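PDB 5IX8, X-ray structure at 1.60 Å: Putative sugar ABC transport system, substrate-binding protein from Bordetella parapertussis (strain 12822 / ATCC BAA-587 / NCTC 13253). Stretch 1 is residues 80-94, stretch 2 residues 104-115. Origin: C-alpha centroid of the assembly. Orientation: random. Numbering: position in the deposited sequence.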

# COMPACT_ATOMS: atom_id res chain seq x y z
N LEU A 80 2.86 10.81 6.20
CA LEU A 80 1.43 10.57 6.31
C LEU A 80 1.00 9.46 5.36
O LEU A 80 1.22 9.55 4.15
N SER A 81 0.39 8.41 5.92
CA SER A 81 -0.46 7.48 5.18
C SER A 81 -1.88 7.70 5.68
O SER A 81 -2.17 7.34 6.83
N PRO A 82 -2.78 8.27 4.89
CA PRO A 82 -4.03 8.79 5.45
C PRO A 82 -5.13 7.75 5.58
O PRO A 82 -5.22 6.79 4.81
N ALA A 83 -5.99 7.97 6.56
CA ALA A 83 -7.13 7.08 6.80
C ALA A 83 -8.30 7.35 5.86
O ALA A 83 -9.31 6.64 5.91
N ALA A 84 -8.21 8.39 5.04
CA ALA A 84 -9.17 8.67 3.99
C ALA A 84 -8.44 9.49 2.95
O ALA A 84 -7.45 10.16 3.26
N TYR A 85 -8.96 9.47 1.72
CA TYR A 85 -8.29 10.20 0.64
C TYR A 85 -8.41 11.70 0.86
O TYR A 85 -7.42 12.43 0.74
N SER A 86 -9.61 12.17 1.18
CA SER A 86 -9.92 13.60 1.21
C SER A 86 -10.00 14.13 2.64
O SER A 86 -10.27 13.39 3.60
N GLY A 87 -9.77 15.43 2.76
CA GLY A 87 -9.94 16.16 4.00
C GLY A 87 -8.66 16.60 4.69
O GLY A 87 -8.74 17.24 5.75
N TYR A 88 -7.48 16.25 4.17
CA TYR A 88 -6.21 16.56 4.81
C TYR A 88 -5.57 17.84 4.30
O TYR A 88 -4.56 18.27 4.85
N ASP A 89 -6.11 18.46 3.25
CA ASP A 89 -5.42 19.65 2.75
C ASP A 89 -5.33 20.74 3.82
O ASP A 89 -4.25 21.33 3.95
N PRO A 90 -6.36 21.04 4.62
CA PRO A 90 -6.19 22.11 5.64
C PRO A 90 -5.08 21.83 6.62
O PRO A 90 -4.33 22.75 6.98
N VAL A 91 -4.94 20.59 7.10
CA VAL A 91 -3.91 20.33 8.09
C VAL A 91 -2.53 20.31 7.44
O VAL A 91 -1.55 20.76 8.04
N VAL A 92 -2.43 19.82 6.20
CA VAL A 92 -1.14 19.89 5.51
C VAL A 92 -0.74 21.34 5.30
O VAL A 92 0.42 21.73 5.51
N ALA A 93 -1.71 22.18 4.92
CA ALA A 93 -1.43 23.59 4.72
C ALA A 93 -1.01 24.26 6.02
O ALA A 93 -0.10 25.10 6.03
N ASP A 94 -1.65 23.88 7.12
CA ASP A 94 -1.32 24.45 8.43
C ASP A 94 0.08 24.05 8.88
O ASP A 94 0.84 24.87 9.40
N SER A 104 4.03 12.17 1.63
CA SER A 104 3.04 11.12 1.42
C SER A 104 3.73 9.77 1.37
O SER A 104 4.71 9.61 0.63
N ALA A 105 3.24 8.79 2.15
CA ALA A 105 3.84 7.46 2.19
C ALA A 105 2.85 6.39 1.76
O ALA A 105 1.75 6.29 2.33
N GLY A 106 3.25 5.57 0.77
CA GLY A 106 2.55 4.33 0.44
C GLY A 106 1.28 4.43 -0.38
O GLY A 106 1.06 3.62 -1.28
N ILE A 107 0.42 5.39 -0.06
CA ILE A 107 -0.88 5.53 -0.73
C ILE A 107 -1.16 7.00 -0.99
O ILE A 107 -0.66 7.88 -0.28
N PRO A 108 -1.97 7.30 -2.02
CA PRO A 108 -2.22 8.70 -2.38
C PRO A 108 -3.02 9.45 -1.31
O PRO A 108 -3.88 8.88 -0.63
N VAL A 109 -2.77 10.76 -1.20
CA VAL A 109 -3.63 11.63 -0.41
C VAL A 109 -4.04 12.82 -1.28
O VAL A 109 -3.28 13.30 -2.14
N ASN A 110 -5.27 13.31 -1.05
CA ASN A 110 -5.85 14.36 -1.87
C ASN A 110 -5.45 15.74 -1.36
O ASN A 110 -6.26 16.50 -0.82
N SER A 111 -4.18 16.08 -1.54
CA SER A 111 -3.70 17.41 -1.17
C SER A 111 -2.54 17.78 -2.08
O SER A 111 -1.53 17.09 -2.08
N ASP A 112 -2.68 18.89 -2.82
CA ASP A 112 -1.56 19.33 -3.65
C ASP A 112 -0.53 20.14 -2.89
O ASP A 112 0.38 20.70 -3.53
N LYS A 113 -0.65 20.21 -1.56
CA LYS A 113 0.33 20.88 -0.71
C LYS A 113 1.34 19.92 -0.09
O LYS A 113 2.25 20.35 0.62
N ILE A 114 1.19 18.61 -0.33
CA ILE A 114 2.21 17.62 -0.01
C ILE A 114 3.51 17.99 -0.70
O ILE A 114 3.52 18.42 -1.86
N ALA A 115 4.63 17.85 0.02
CA ALA A 115 5.93 18.20 -0.56
C ALA A 115 6.35 17.18 -1.61
O ALA A 115 6.69 17.55 -2.75

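How does Y85 reach the second stretch when its CA-to-CB bond points sideways? Its t rotamer (chi1 -177°) swings the ring back, and Y85 covers more of the interface than any other residue. N110, also t at chi1, points toward the first stretch and lays its CB over one ring face, 3.4 Å from the Y85 ring centroid, a CH-pi contact. P108 O lies at the ring edge, 3.6 Å from Y85 CD1.

What holds N110 in place over that ring? Its backbone N donates to Y85 O at 2.9 Å, and its side-chain ND2 donates to S86 OG at 3.1 Å, so main chain and side chain are both anchored to neighbouring residues. Water 2 extends the link, donating to Y85 O at 2.8 Å, accepting from Y88 N at 2.9 Å and donating to N110 O at 2.9 Å, this last bond weak; water 3 joins G87 N to N110 O, at 3.2 and 3.0 Å.

How does D89 use its carboxylate to hold the second stretch? Its t rotamer points a carboxylate at two partners: S111 OG donates to D89 OD1 at 2.6 Å, and K113 NZ forms a salt bridge with D89 OD2 at 2.8 Å. K113 (m, t, t, p) reaches this acid along an extended chain that curls at its end, and its CD rests 3.5 Å from A93 CB. The lysine charge also helps offset the nearby D112, whose OD1 is 4.0 Å from D89 OD1.

What fills the apolar space nearer the strand pairing? V109, p at chi1, places its CB 3.7 Å from P82 CG and its CG2 4.0 Å from Y88 CB. P82 CD also meets I107 CD1 at 3.5 Å. Beyond them, S81 OG (m) donates to A105 O at 2.8 Å, while water 1 bridges L80 O, S104 OG and I107 O.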

# COMPACT_ATOMS: atom_id res chain seq x y z
CB LEU A 80 0.66 11.86 5.96
CG LEU A 80 -0.85 11.70 5.81
CD1 LEU A 80 -1.46 11.21 7.15
CD2 LEU A 80 -1.45 13.04 5.30
CB SER A 81 -0.05 6.02 5.41
OG SER A 81 1.28 5.77 5.01
CB PRO A 82 -4.43 9.87 4.43
CG PRO A 82 -3.96 9.28 3.11
CD PRO A 82 -2.63 8.59 3.45
CB ALA A 83 -7.60 7.21 8.25
CB ALA A 84 -10.38 9.45 4.50
CB TYR A 85 -8.88 9.82 -0.71
CG TYR A 85 -8.20 10.47 -1.91
CD1 TYR A 85 -6.81 10.33 -2.15
CD2 TYR A 85 -8.95 11.18 -2.86
CE1 TYR A 85 -6.19 10.88 -3.29
CE2 TYR A 85 -8.35 11.70 -3.98
CZ TYR A 85 -6.97 11.57 -4.20
OH TYR A 85 -6.42 12.12 -5.33
CB SER A 86 -11.23 13.89 0.46
OG SER A 86 -11.10 13.58 -0.92
CB TYR A 88 -5.21 15.40 4.63
CG TYR A 88 -5.60 14.20 5.47
CD1 TYR A 88 -6.63 13.36 5.07
CD2 TYR A 88 -4.93 13.91 6.66
CE1 TYR A 88 -6.99 12.28 5.81
CE2 TYR A 88 -5.30 12.79 7.43
CZ TYR A 88 -6.34 12.00 7.00
OH TYR A 88 -6.72 10.92 7.73
CB ASP A 89 -6.07 20.16 1.46
CG ASP A 89 -5.22 21.19 0.74
OD1 ASP A 89 -4.14 20.83 0.26
OD2 ASP A 89 -5.65 22.36 0.65
CB PRO A 90 -7.56 22.18 6.33
CG PRO A 90 -8.51 21.67 5.29
CD PRO A 90 -7.76 20.58 4.56
CB VAL A 91 -4.18 19.04 8.88
CG1 VAL A 91 -4.08 17.78 8.03
CG2 VAL A 91 -3.23 18.95 10.05
CB VAL A 92 -1.20 19.12 4.17
CG1 VAL A 92 0.09 19.33 3.34
CG2 VAL A 92 -1.42 17.62 4.39
CB ALA A 93 -2.67 24.25 4.15
CB ASP A 94 -2.35 23.98 9.44
CG ASP A 94 -2.07 24.49 10.84
OD1 ASP A 94 -1.78 25.70 10.99
OD2 ASP A 94 -2.17 23.71 11.79
CB SER A 104 2.30 11.39 0.10
OG SER A 104 1.55 10.27 -0.37
CB ALA A 105 4.35 7.15 3.60
CB ILE A 107 -2.01 4.92 0.12
CG1 ILE A 107 -1.81 5.30 1.60
CG2 ILE A 107 -2.03 3.39 -0.07
CD1 ILE A 107 -3.08 5.23 2.41
CB PRO A 108 -3.07 8.60 -3.66
CG PRO A 108 -2.94 7.23 -4.14
CD PRO A 108 -2.61 6.36 -2.96
CB VAL A 109 -2.94 12.05 0.91
CG1 VAL A 109 -1.68 12.85 0.66
CG2 VAL A 109 -3.88 12.80 1.84
CB ASN A 110 -7.36 14.20 -1.89
CG ASN A 110 -8.01 14.97 -2.99
OD1 ASN A 110 -7.36 15.40 -3.95
ND2 ASN A 110 -9.31 15.16 -2.86
CB SER A 111 -3.26 17.47 0.29
OG SER A 111 -2.61 18.69 0.56
CB ASP A 112 -2.06 20.10 -4.88
CG ASP A 112 -2.80 21.38 -4.51
OD1 ASP A 112 -2.73 21.86 -3.37
OD2 ASP A 112 -3.47 21.94 -5.41
CB LYS A 113 -0.39 21.70 0.36
CG LYS A 113 -1.17 22.87 -0.26
CD LYS A 113 -2.01 23.59 0.77
CE LYS A 113 -2.95 24.65 0.13
NZ LYS A 113 -3.95 24.05 -0.85
CB ILE A 114 1.71 16.23 -0.45
CG1 ILE A 114 0.49 15.80 0.37
CG2 ILE A 114 2.84 15.17 -0.44
CD1 ILE A 114 0.81 15.39 1.84
CB ALA A 115 6.99 18.31 0.54
O HOH W 1 -0.12 9.75 1.54
O HOH W 2 -6.74 15.04 1.65
O HOH W 3 -9.14 16.83 -0.01